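Local coordinates for protein trigger factor (Thermotoga maritima, PDB 2NSA) that probably acts as a ribosome-associated chaperone and peptidyl-prolyl isomerase that keeps newly made proteins open, here represented by its C-terminal chaperone domain, at residues A[107-113]-A[150-154]; A[29-34]-A[156-160]; A[115-119]-A[132-136]; A[50-54]-A[88-92]. All coordinates share one frame. Numbering follows the deposited sequence.

Interaction 1 (A[107-113]-A[150-154]); sequences ISVNDEE and ILKRK
Residues 107-110 run extended along one flank of helix 150-154 and then turn into the helix that starts at Asp111; the register is set by Val109 and Leu151, whose CA atoms lie 6.3 Å apart. Lys154 makes both hydrogen bonds between the segments. With chi1 m, chi2 t, chi3 p and chi4 t, its chain bends back so that NZ donates to Ser108 O at 2.7 Å and forms a salt bridge with Glu113 OE2 at 2.6 Å. Glu113 (m, t, chi3 -69°) also belongs to a capping box: Asn110, the N-cap in rotamer p, accepts from Glu113 N through OD1 (2.7 Å), and Asn110 N donates to Glu113 OE1 (2.9 Å). The linker between helices 77-105 and 111-125 is thus held against helix 140-160 of the C-terminal domain. Val109, chi1 t, sets CG2 3.9 Å from both Ile150 CG2 and Leu151 CB. Leu151 (t, p) brings CD1 within 3.8 Å of Ile107 CG2. Ile150 (m, t) packs CD1 against the backbone at Glu113 O, 3.7 Å away.

Interaction 2 (A[29-34]-A[156-160]); sequences MREQLL and LDLLL
Two helical segments, 29-34 and 156-160, cross almost at right angles: their axes approach to 10.1 Å with a signed crossing angle of 97°. The closest CA pairs are Arg30 with Leu156 at 6.3 Å and Met29 with Leu160 at 6.9 Å. Apolar contacts dominate. Leu33 (t, p) points at the other helix, and its CD2 sits among three leucines, 3.7 Å from Leu156 CD2, 3.7 Å from Leu160 CD2 and 3.9 Å from Leu159 CB. Leu156, Leu159 and Leu160 all adopt m, t. Leu34, also m, t, reaches Leu156 CD2 with its own CD2 at 3.5 Å, and selenomethionine Met29 presses CB against Leu160 CD2 at 3.3 Å. The polar part is a salt bridge: Arg30 (m, t, t) carries NE to 2.9 Å from Asp157 OD1, a weak hydrogen bond by angle. The aliphatic part of the arginine covers Leu160, with Arg30 CG 3.6 Å from Leu160 CD1. Leu9 of helix 6-12 and Ile98 and Leu101 of helix 77-105 extend the apolar cluster. This is a buried, near-perpendicular helix-helix contact within an all-helical domain, where an early helix packs across the end of the last one in the C-terminal chaperone part of trigger factor.

Interaction 3 (A[115-119]-A[132-136]); sequences EKEAE and AKSLV
Lys133 lays its aliphatic chain across helix 115-119, with CG 3.9 Å from Ala118 CB and 3.7 Å from Glu115 O, and CD 4.0 Å from Glu115 CB. Its rotamer (m, t, m, t) delivers NZ to Glu119 OE2 at 2.9 Å, a hydrogen-bonded salt bridge; Glu119 meets it with chi1 m and chi2 t. A water takes a weak bond from Lys133 NZ at 3.3 Å and donates to Glu115 OE1 at 2.6 Å. Both segments are helical, their axes 8.7 Å apart at closest approach and crossing at a signed angle of 129°, with Ala118 and Lys133 the nearest CA pair at 5.5 Å. Ala118 CB lies 4.2 Å from Ala132 CB and 3.9 Å from Val136 CG2, and Ala132 CB rests 3.4 Å from Ala118 O. The pair is a helical hairpin, helices 111-125 and 129-138 joined by a short loop; Leu142 of helix 140-160 packs on Val136. Chemically, the small apolar residues let the helices come close, while Lys133 bridges the edge to Glu119 directly and to Glu115 through water.

Interaction 4 (A[50-54]-A[88-92]); sequences LEILV and ILDDI
Build both segments as regular helix, 50-54 and 88-92, and cross their axes at a signed angle of 106°, 11.1 Å apart at closest approach. At that spacing the backbones stay well separated, the closest CA pairs being Leu50 with Leu89 at 7.3 Å and Val54 with Ile88 at 7.4 Å, so long branched side chains must fill the gap, and no hydrogen bond crosses it. Ile88 is the main bump. In rotamer m, t it pushes CD1 into the hollow between Leu53 and Val54, 3.7 Å from Leu53 O, 3.8 Å from Val54 N and 3.9 Å from Val54 CG2 (Val54 chi1 t), while its CG2 lies 3.8 Å from Leu53 CD1 and 4.4 Å from Leu50 CD2. The contact joins helix 47-64 to the long helix 77-105 within the all-helical C-terminal domain, and on the latter, a turn earlier, Lys85 continues the packing against Leu50 and Val54, and Leu84 that against Val54. Leu53 (m, t) is the answering bump: its CD1 slots between Ile88 and the next turn, 3.8 Å from Ile92 CD1. Ile92 is again m, t, and Ile92 CD1 also lies 4.2 Å from Leu50 CD2. The fit loosens beside Leu50 (m, t), whose CD1 comes no closer than 4.5 Å to Leu89 CD2, Leu89 being t, p.

How the interactions relate
Of the contacting helices, 25-36 is the first after the N terminus and waits longest for its partner: interaction 2 closes only when the chain's last helix, 140-160, returns to it, and its loop encloses the other three contacts. Within it, interaction 4 closes first, bringing helix 77-105 back onto helix 47-64. Interaction 1 opens after that, in series with it, and ends on helix 140-160; interaction 3, the short hairpin of helices 111-125 and 129-138, nests inside it. None of the loops cross. Interactions 1 and 2 touch along helix 140-160, where Ile107 meets Leu158, and interactions 1 and 3 touch where Ile150 meets Glu117. Interaction 4 touches none of the others.

Interaction 1 (A[107-113]-A[150-154])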
loop_
_atom_site.group_PDB
_atom_site.type_symbol
_atom_site.label_atom_id
_atom_site.label_comp_id
_atom_site.label_asym_id
_atom_site.label_seq_id
_atom_site.Cartn_x
_atom_site.Cartn_y
_atom_site.Cartn_z
ATOM N N ILE A 107 8.800 13.320 5.597
ATOM C CA ILE A 107 9.349 11.970 5.587
ATOM C C ILE A 107 9.980 11.662 4.230
ATOM O O ILE A 107 9.429 12.016 3.184
ATOM C CB ILE A 107 8.242 10.930 5.875
ATOM C CG1 ILE A 107 7.538 11.273 7.191
ATOM C CG2 ILE A 107 8.842 9.522 5.929
ATOM C CD1 ILE A 107 8.486 11.414 8.374
ATOM N N SER A 108 11.134 10.998 4.260
ATOM C CA SER A 108 11.858 10.638 3.043
ATOM C C SER A 108 12.609 9.326 3.268
ATOM O O SER A 108 12.508 8.729 4.337
ATOM C CB SER A 108 12.845 11.751 2.684
ATOM O OG SER A 108 13.382 11.568 1.386
ATOM N N VAL A 109 13.354 8.876 2.262
ATOM C CA VAL A 109 14.130 7.642 2.377
ATOM C C VAL A 109 15.548 7.874 1.856
ATOM O O VAL A 109 15.726 8.423 0.771
ATOM C CB VAL A 109 13.494 6.487 1.560
ATOM C CG1 VAL A 109 14.326 5.216 1.713
ATOM C CG2 VAL A 109 12.067 6.235 2.028
ATOM N N ASN A 110 16.558 7.470 2.622
ATOM C CA ASN A 110 17.938 7.648 2.167
ATOM C C ASN A 110 18.573 6.322 1.745
ATOM O O ASN A 110 17.958 5.264 1.870
ATOM C CB ASN A 110 18.790 8.331 3.251
ATOM C CG ASN A 110 18.783 7.581 4.568
ATOM O OD1 ASN A 110 18.961 6.368 4.602
ATOM N ND2 ASN A 110 18.590 8.307 5.662
ATOM N N ASP A 111 19.803 6.383 1.238
ATOM C CA ASP A 111 20.501 5.184 0.779
ATOM C C ASP A 111 20.784 4.213 1.909
ATOM O O ASP A 111 20.805 2.999 1.712
ATOM C CB ASP A 111 21.816 5.560 0.092
ATOM C CG ASP A 111 21.600 6.385 -1.154
ATOM O OD1 ASP A 111 20.674 6.053 -1.924
ATOM O OD2 ASP A 111 22.359 7.355 -1.369
ATOM N N GLU A 112 21.005 4.760 3.095
ATOM C CA GLU A 112 21.282 3.952 4.267
ATOM C C GLU A 112 20.067 3.065 4.536
ATOM O O GLU A 112 20.198 1.874 4.825
ATOM C CB GLU A 112 21.556 4.872 5.457
ATOM C CG GLU A 112 22.309 4.227 6.598
ATOM C CD GLU A 112 21.514 3.137 7.271
ATOM O OE1 GLU A 112 20.422 3.442 7.802
ATOM O OE2 GLU A 112 21.980 1.976 7.268
ATOM N N GLU A 113 18.880 3.651 4.427
ATOM C CA GLU A 113 17.649 2.910 4.658
ATOM C C GLU A 113 17.408 1.888 3.557
ATOM O O GLU A 113 16.936 0.787 3.823
ATOM C CB GLU A 113 16.467 3.872 4.750
ATOM C CG GLU A 113 16.518 4.765 5.970
ATOM C CD GLU A 113 15.380 5.747 6.010
ATOM O OE1 GLU A 113 15.362 6.662 5.163
ATOM O OE2 GLU A 113 14.497 5.601 6.884
ATOM N N ILE A 150 9.401 1.451 1.726
ATOM C CA ILE A 150 9.890 1.995 2.989
ATOM C C ILE A 150 9.128 3.257 3.389
ATOM O O ILE A 150 8.703 3.394 4.540
ATOM C CB ILE A 150 11.394 2.324 2.913
ATOM C CG1 ILE A 150 12.192 1.040 2.644
ATOM C CG2 ILE A 150 11.841 2.976 4.220
ATOM C CD1 ILE A 150 13.655 1.297 2.307
ATOM N N LEU A 151 8.949 4.168 2.435
ATOM C CA LEU A 151 8.246 5.425 2.684
ATOM C C LEU A 151 6.819 5.186 3.163
ATOM O O LEU A 151 6.371 5.786 4.143
ATOM C CB LEU A 151 8.217 6.274 1.407
ATOM C CG LEU A 151 7.641 7.680 1.540
ATOM C CD1 LEU A 151 8.678 8.566 2.247
ATOM C CD2 LEU A 151 7.342 8.255 0.167
ATOM N N LYS A 152 6.106 4.317 2.455
ATOM C CA LYS A 152 4.730 3.980 2.782
ATOM C C LYS A 152 4.632 3.390 4.182
ATOM O O LYS A 152 3.746 3.763 4.954
ATOM C CB LYS A 152 4.200 2.991 1.744
ATOM C CG LYS A 152 2.816 2.456 2.009
ATOM C CD LYS A 152 2.383 1.597 0.828
ATOM C CE LYS A 152 0.983 1.072 0.989
ATOM N NZ LYS A 152 0.665 0.127 -0.121
ATOM N N ARG A 153 5.545 2.483 4.521
ATOM C CA ARG A 153 5.526 1.879 5.849
ATOM C C ARG A 153 5.735 2.934 6.930
ATOM O O ARG A 153 5.064 2.911 7.962
ATOM C CB ARG A 153 6.601 0.791 5.985
ATOM C CG ARG A 153 6.621 0.128 7.362
ATOM C CD ARG A 153 5.250 -0.439 7.743
ATOM N NE ARG A 153 4.903 -1.658 7.016
ATOM C CZ ARG A 153 5.496 -2.836 7.192
ATOM N NH1 ARG A 153 6.478 -2.966 8.075
ATOM N NH2 ARG A 153 5.097 -3.891 6.490
ATOM N N LYS A 154 6.650 3.866 6.693
ATOM C CA LYS A 154 6.909 4.904 7.680
ATOM C C LYS A 154 5.704 5.822 7.853
ATOM O O LYS A 154 5.352 6.185 8.973
ATOM C CB LYS A 154 8.160 5.695 7.289
ATOM C CG LYS A 154 9.413 4.837 7.410
ATOM C CD LYS A 154 10.579 5.350 6.592
ATOM C CE LYS A 154 11.042 6.696 7.072
ATOM N NZ LYS A 154 12.345 7.059 6.450
#

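Interaction 2 (A[29-34]-A[156-160])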
loop_
_atom_site.group_PDB
_atom_site.type_symbol
_atom_site.label_atom_id
_atom_site.label_comp_id
_atom_site.label_asym_id
_atom_site.label_seq_id
_atom_site.Cartn_x
_atom_site.Cartn_y
_atom_site.Cartn_z
HETATM N N MSE A 29 -3.917 -2.715 12.221
HETATM C CA MSE A 29 -4.164 -1.284 12.060
HETATM C C MSE A 29 -3.784 -0.774 10.671
HETATM O O MSE A 29 -4.522 0.006 10.071
HETATM C CB MSE A 29 -3.403 -0.490 13.125
HETATM C CG MSE A 29 -3.942 -0.647 14.543
HETATM SE SE MSE A 29 -5.671 0.188 14.827
HETATM C CE MSE A 29 -5.072 1.911 15.464
ATOM N N ARG A 30 -2.634 -1.207 10.161
ATOM C CA ARG A 30 -2.200 -0.774 8.836
ATOM C C ARG A 30 -3.237 -1.156 7.794
ATOM O O ARG A 30 -3.565 -0.363 6.912
ATOM C CB ARG A 30 -0.857 -1.409 8.470
ATOM C CG ARG A 30 0.326 -0.831 9.214
ATOM C CD ARG A 30 1.570 -1.663 8.985
ATOM N NE ARG A 30 2.539 -1.473 10.061
ATOM C CZ ARG A 30 3.526 -2.319 10.339
ATOM N NH1 ARG A 30 3.684 -3.420 9.613
ATOM N NH2 ARG A 30 4.344 -2.075 11.354
ATOM N N GLU A 31 -3.757 -2.372 7.906
ATOM C CA GLU A 31 -4.752 -2.870 6.967
ATOM C C GLU A 31 -5.991 -1.977 6.898
ATOM O O GLU A 31 -6.385 -1.543 5.816
ATOM C CB GLU A 31 -5.158 -4.297 7.348
ATOM C CG GLU A 31 -5.917 -5.044 6.267
ATOM C CD GLU A 31 -6.253 -6.470 6.672
ATOM O OE1 GLU A 31 -5.342 -7.187 7.137
ATOM O OE2 GLU A 31 -7.426 -6.877 6.516
ATOM N N GLN A 32 -6.607 -1.694 8.043
ATOM C CA GLN A 32 -7.801 -0.855 8.052
ATOM C C GLN A 32 -7.474 0.575 7.639
ATOM O O GLN A 32 -8.281 1.244 6.991
ATOM C CB GLN A 32 -8.460 -0.862 9.437
ATOM C CG GLN A 32 -9.771 -0.082 9.492
ATOM C CD GLN A 32 -10.576 -0.359 10.751
ATOM O OE1 GLN A 32 -10.098 -0.158 11.868
ATOM N NE2 GLN A 32 -11.810 -0.823 10.573
ATOM N N LEU A 33 -6.289 1.043 8.016
ATOM C CA LEU A 33 -5.868 2.392 7.662
ATOM C C LEU A 33 -5.774 2.508 6.144
ATOM O O LEU A 33 -6.318 3.438 5.548
ATOM C CB LEU A 33 -4.512 2.705 8.298
ATOM C CG LEU A 33 -3.922 4.084 7.996
ATOM C CD1 LEU A 33 -4.913 5.172 8.371
ATOM C CD2 LEU A 33 -2.619 4.243 8.765
ATOM N N LEU A 34 -5.094 1.550 5.522
ATOM C CA LEU A 34 -4.933 1.541 4.072
ATOM C C LEU A 34 -6.267 1.426 3.348
ATOM O O LEU A 34 -6.475 2.036 2.300
ATOM C CB LEU A 34 -4.035 0.376 3.640
ATOM C CG LEU A 34 -2.536 0.494 3.901
ATOM C CD1 LEU A 34 -1.851 -0.804 3.504
ATOM C CD2 LEU A 34 -1.965 1.668 3.115
ATOM N N LEU A 156 2.495 5.081 7.243
ATOM C CA LEU A 156 1.429 4.353 7.927
ATOM C C LEU A 156 1.711 4.216 9.424
ATOM O O LEU A 156 0.820 4.441 10.248
ATOM C CB LEU A 156 1.245 2.966 7.312
ATOM C CG LEU A 156 0.797 2.987 5.848
ATOM C CD1 LEU A 156 0.818 1.558 5.326
ATOM C CD2 LEU A 156 -0.590 3.600 5.709
ATOM N N ASP A 157 2.943 3.857 9.778
ATOM C CA ASP A 157 3.301 3.698 11.189
ATOM C C ASP A 157 3.120 5.006 11.956
ATOM O O ASP A 157 2.597 5.010 13.072
ATOM C CB ASP A 157 4.739 3.199 11.327
ATOM C CG ASP A 157 4.881 1.720 10.983
ATOM O OD1 ASP A 157 3.851 1.061 10.747
ATOM O OD2 ASP A 157 6.022 1.220 10.958
ATOM N N LEU A 158 3.550 6.115 11.362
ATOM C CA LEU A 158 3.402 7.414 12.016
ATOM C C LEU A 158 1.933 7.746 12.255
ATOM O O LEU A 158 1.565 8.237 13.326
ATOM C CB LEU A 158 4.047 8.518 11.174
ATOM C CG LEU A 158 5.572 8.606 11.215
ATOM C CD1 LEU A 158 6.062 9.537 10.111
ATOM C CD2 LEU A 158 6.018 9.119 12.584
ATOM N N LEU A 159 1.084 7.496 11.264
ATOM C CA LEU A 159 -0.331 7.783 11.439
ATOM C C LEU A 159 -0.922 6.937 12.562
ATOM O O LEU A 159 -1.648 7.448 13.413
ATOM C CB LEU A 159 -1.105 7.537 10.139
ATOM C CG LEU A 159 -0.771 8.465 8.970
ATOM C CD1 LEU A 159 -1.552 8.014 7.740
ATOM C CD2 LEU A 159 -1.108 9.912 9.320
ATOM N N LEU A 160 -0.609 5.645 12.571
ATOM C CA LEU A 160 -1.136 4.766 13.608
ATOM C C LEU A 160 -0.691 5.208 14.995
ATOM O O LEU A 160 -1.456 5.118 15.959
ATOM C CB LEU A 160 -0.685 3.328 13.368
ATOM C CG LEU A 160 -1.198 2.662 12.092
ATOM C CD1 LEU A 160 -0.619 1.265 12.003
ATOM C CD2 LEU A 160 -2.725 2.619 12.101
#

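Interaction 3 (A[115-119]-A[132-136])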
loop_
_atom_site.group_PDB
_atom_site.type_symbol
_atom_site.label_atom_id
_atom_site.label_comp_id
_atom_site.label_asym_id
_atom_site.label_seq_id
_atom_site.Cartn_x
_atom_site.Cartn_y
_atom_site.Cartn_z
ATOM N N GLU A 115 19.726 0.437 1.778
ATOM C CA GLU A 115 20.705 -0.616 1.994
ATOM C C GLU A 115 20.268 -1.579 3.091
ATOM O O GLU A 115 20.375 -2.792 2.930
ATOM C CB GLU A 115 22.056 0.000 2.348
ATOM C CG GLU A 115 22.791 0.575 1.154
ATOM C CD GLU A 115 23.974 1.419 1.564
ATOM O OE1 GLU A 115 24.649 1.049 2.548
ATOM O OE2 GLU A 115 24.235 2.444 0.899
ATOM N N LYS A 116 19.777 -1.039 4.203
ATOM C CA LYS A 116 19.316 -1.869 5.315
ATOM C C LYS A 116 18.160 -2.767 4.896
ATOM O O LYS A 116 18.113 -3.948 5.247
ATOM C CB LYS A 116 18.856 -1.005 6.492
ATOM C CG LYS A 116 19.970 -0.390 7.325
ATOM C CD LYS A 116 19.384 0.270 8.573
ATOM C CE LYS A 116 20.459 0.802 9.507
ATOM N NZ LYS A 116 19.865 1.395 10.741
ATOM N N GLU A 117 17.221 -2.205 4.147
ATOM C CA GLU A 117 16.073 -2.978 3.706
ATOM C C GLU A 117 16.502 -4.085 2.751
ATOM O O GLU A 117 15.993 -5.202 2.809
ATOM C CB GLU A 117 15.052 -2.075 3.016
ATOM C CG GLU A 117 13.662 -2.661 3.015
ATOM C CD GLU A 117 13.086 -2.723 4.412
ATOM O OE1 GLU A 117 12.774 -1.651 4.969
ATOM O OE2 GLU A 117 12.959 -3.835 4.956
ATOM N N ALA A 118 17.440 -3.777 1.860
ATOM C CA ALA A 118 17.909 -4.779 0.921
ATOM C C ALA A 118 18.550 -5.929 1.692
ATOM O O ALA A 118 18.390 -7.087 1.327
ATOM C CB ALA A 118 18.915 -4.166 -0.056
ATOM N N GLU A 119 19.274 -5.607 2.760
ATOM C CA GLU A 119 19.920 -6.639 3.567
ATOM C C GLU A 119 18.879 -7.563 4.190
ATOM O O GLU A 119 19.056 -8.783 4.224
ATOM C CB GLU A 119 20.772 -6.005 4.669
ATOM C CG GLU A 119 21.845 -5.057 4.153
ATOM C CD GLU A 119 22.768 -4.554 5.248
ATOM O OE1 GLU A 119 22.272 -4.206 6.340
ATOM O OE2 GLU A 119 23.993 -4.494 5.012
ATOM N N ALA A 132 22.027 -8.452 -2.820
ATOM C CA ALA A 132 20.788 -7.687 -2.777
ATOM C C ALA A 132 21.058 -6.191 -2.889
ATOM O O ALA A 132 20.388 -5.492 -3.648
ATOM C CB ALA A 132 20.020 -7.992 -1.488
ATOM N N LYS A 133 22.035 -5.695 -2.134
ATOM C CA LYS A 133 22.361 -4.275 -2.185
ATOM C C LYS A 133 22.876 -3.845 -3.557
ATOM O O LYS A 133 22.652 -2.710 -3.981
ATOM C CB LYS A 133 23.377 -3.922 -1.095
ATOM C CG LYS A 133 22.755 -3.879 0.294
ATOM C CD LYS A 133 23.759 -3.497 1.364
ATOM C CE LYS A 133 24.785 -4.591 1.572
ATOM N NZ LYS A 133 25.727 -4.241 2.667
ATOM N N SER A 134 23.555 -4.753 -4.253
ATOM C CA SER A 134 24.080 -4.453 -5.583
ATOM C C SER A 134 22.951 -4.388 -6.604
ATOM O O SER A 134 22.969 -3.551 -7.508
ATOM C CB SER A 134 25.094 -5.517 -6.013
ATOM O OG SER A 134 26.244 -5.474 -5.194
ATOM N N LEU A 135 21.975 -5.280 -6.463
ATOM C CA LEU A 135 20.833 -5.305 -7.372
ATOM C C LEU A 135 20.051 -4.006 -7.254
ATOM O O LEU A 135 19.631 -3.418 -8.254
ATOM C CB LEU A 135 19.916 -6.493 -7.053
ATOM C CG LEU A 135 20.131 -7.794 -7.835
ATOM C CD1 LEU A 135 21.600 -8.180 -7.828
ATOM C CD2 LEU A 135 19.276 -8.897 -7.226
ATOM N N VAL A 136 19.859 -3.552 -6.023
ATOM C CA VAL A 136 19.126 -2.319 -5.790
ATOM C C VAL A 136 19.884 -1.127 -6.363
ATOM O O VAL A 136 19.288 -0.208 -6.927
ATOM C CB VAL A 136 18.886 -2.109 -4.284
ATOM C CG1 VAL A 136 18.193 -0.775 -4.040
ATOM C CG2 VAL A 136 18.042 -3.258 -3.748
HETATM O O HOH W 1 25.448 -1.099 3.719
#

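Interaction 4 (A[50-54]-A[88-92])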
loop_
_atom_site.group_PDB
_atom_site.type_symbol
_atom_site.label_atom_id
_atom_site.label_comp_id
_atom_site.label_asym_id
_atom_site.label_seq_id
_atom_site.Cartn_x
_atom_site.Cartn_y
_atom_site.Cartn_z
ATOM N N LEU A 50 -8.612 4.118 -16.728
ATOM C CA LEU A 50 -8.900 3.002 -15.834
ATOM C C LEU A 50 -9.128 1.712 -16.629
ATOM O O LEU A 50 -8.670 0.644 -16.216
ATOM C CB LEU A 50 -10.108 3.334 -14.951
ATOM C CG LEU A 50 -9.848 4.530 -14.015
ATOM C CD1 LEU A 50 -11.096 4.850 -13.195
ATOM C CD2 LEU A 50 -8.684 4.215 -13.090
ATOM N N GLU A 51 -9.823 1.799 -17.763
ATOM C CA GLU A 51 -10.043 0.604 -18.584
ATOM C C GLU A 51 -8.694 0.038 -19.004
ATOM O O GLU A 51 -8.481 -1.173 -18.985
ATOM C CB GLU A 51 -10.840 0.927 -19.852
ATOM C CG GLU A 51 -12.234 1.423 -19.597
ATOM C CD GLU A 51 -12.998 1.691 -20.876
ATOM O OE1 GLU A 51 -12.359 1.991 -21.911
ATOM O OE2 GLU A 51 -14.247 1.615 -20.843
ATOM N N ILE A 52 -7.779 0.925 -19.388
ATOM C CA ILE A 52 -6.449 0.500 -19.815
ATOM C C ILE A 52 -5.691 -0.173 -18.672
ATOM O O ILE A 52 -5.026 -1.195 -18.881
ATOM C CB ILE A 52 -5.620 1.695 -20.345
ATOM C CG1 ILE A 52 -6.278 2.256 -21.613
ATOM C CG2 ILE A 52 -4.201 1.248 -20.673
ATOM C CD1 ILE A 52 -5.670 3.560 -22.084
ATOM N N LEU A 53 -5.791 0.388 -17.468
ATOM C CA LEU A 53 -5.094 -0.185 -16.319
ATOM C C LEU A 53 -5.669 -1.554 -15.964
ATOM O O LEU A 53 -4.937 -2.464 -15.567
ATOM C CB LEU A 53 -5.177 0.759 -15.112
ATOM C CG LEU A 53 -4.481 2.101 -15.359
ATOM C CD1 LEU A 53 -4.537 2.946 -14.098
ATOM C CD2 LEU A 53 -3.033 1.862 -15.774
ATOM N N VAL A 54 -6.981 -1.694 -16.118
ATOM C CA VAL A 54 -7.642 -2.962 -15.834
ATOM C C VAL A 54 -7.112 -4.014 -16.819
ATOM O O VAL A 54 -6.802 -5.139 -16.425
ATOM C CB VAL A 54 -9.182 -2.820 -15.953
ATOM C CG1 VAL A 54 -9.853 -4.197 -15.944
ATOM C CG2 VAL A 54 -9.708 -1.981 -14.796
ATOM N N ILE A 88 -8.300 -0.556 -8.522
ATOM C CA ILE A 88 -7.210 0.212 -9.113
ATOM C C ILE A 88 -7.367 1.691 -8.799
ATOM O O ILE A 88 -6.386 2.365 -8.468
ATOM C CB ILE A 88 -7.138 0.004 -10.638
ATOM C CG1 ILE A 88 -6.612 -1.411 -10.919
ATOM C CG2 ILE A 88 -6.219 1.040 -11.285
ATOM C CD1 ILE A 88 -6.666 -1.820 -12.376
ATOM N N LEU A 89 -8.593 2.199 -8.900
ATOM C CA LEU A 89 -8.821 3.604 -8.587
ATOM C C LEU A 89 -8.475 3.834 -7.122
ATOM O O LEU A 89 -7.875 4.854 -6.770
ATOM C CB LEU A 89 -10.280 3.995 -8.849
ATOM C CG LEU A 89 -10.693 5.425 -8.488
ATOM C CD1 LEU A 89 -9.796 6.440 -9.170
ATOM C CD2 LEU A 89 -12.145 5.624 -8.899
ATOM N N ASP A 90 -8.852 2.891 -6.263
ATOM C CA ASP A 90 -8.540 3.048 -4.843
ATOM C C ASP A 90 -7.027 3.047 -4.613
ATOM O O ASP A 90 -6.540 3.783 -3.757
ATOM C CB ASP A 90 -9.204 1.951 -4.004
ATOM C CG ASP A 90 -10.665 2.252 -3.700
ATOM O OD1 ASP A 90 -11.081 3.426 -3.817
ATOM O OD2 ASP A 90 -11.399 1.314 -3.326
ATOM N N ASP A 91 -6.284 2.239 -5.373
ATOM C CA ASP A 91 -4.829 2.198 -5.218
ATOM C C ASP A 91 -4.227 3.543 -5.624
ATOM O O ASP A 91 -3.305 4.050 -4.975
ATOM C CB ASP A 91 -4.170 1.115 -6.087
ATOM C CG ASP A 91 -4.486 -0.300 -5.631
ATOM O OD1 ASP A 91 -4.805 -0.502 -4.443
ATOM O OD2 ASP A 91 -4.388 -1.219 -6.474
ATOM N N ILE A 92 -4.728 4.101 -6.721
ATOM C CA ILE A 92 -4.241 5.386 -7.208
ATOM C C ILE A 92 -4.491 6.458 -6.149
ATOM O O ILE A 92 -3.615 7.288 -5.870
ATOM C CB ILE A 92 -4.932 5.775 -8.533
ATOM C CG1 ILE A 92 -4.475 4.816 -9.634
ATOM C CG2 ILE A 92 -4.550 7.198 -8.943
ATOM C CD1 ILE A 92 -5.205 5.026 -10.969
#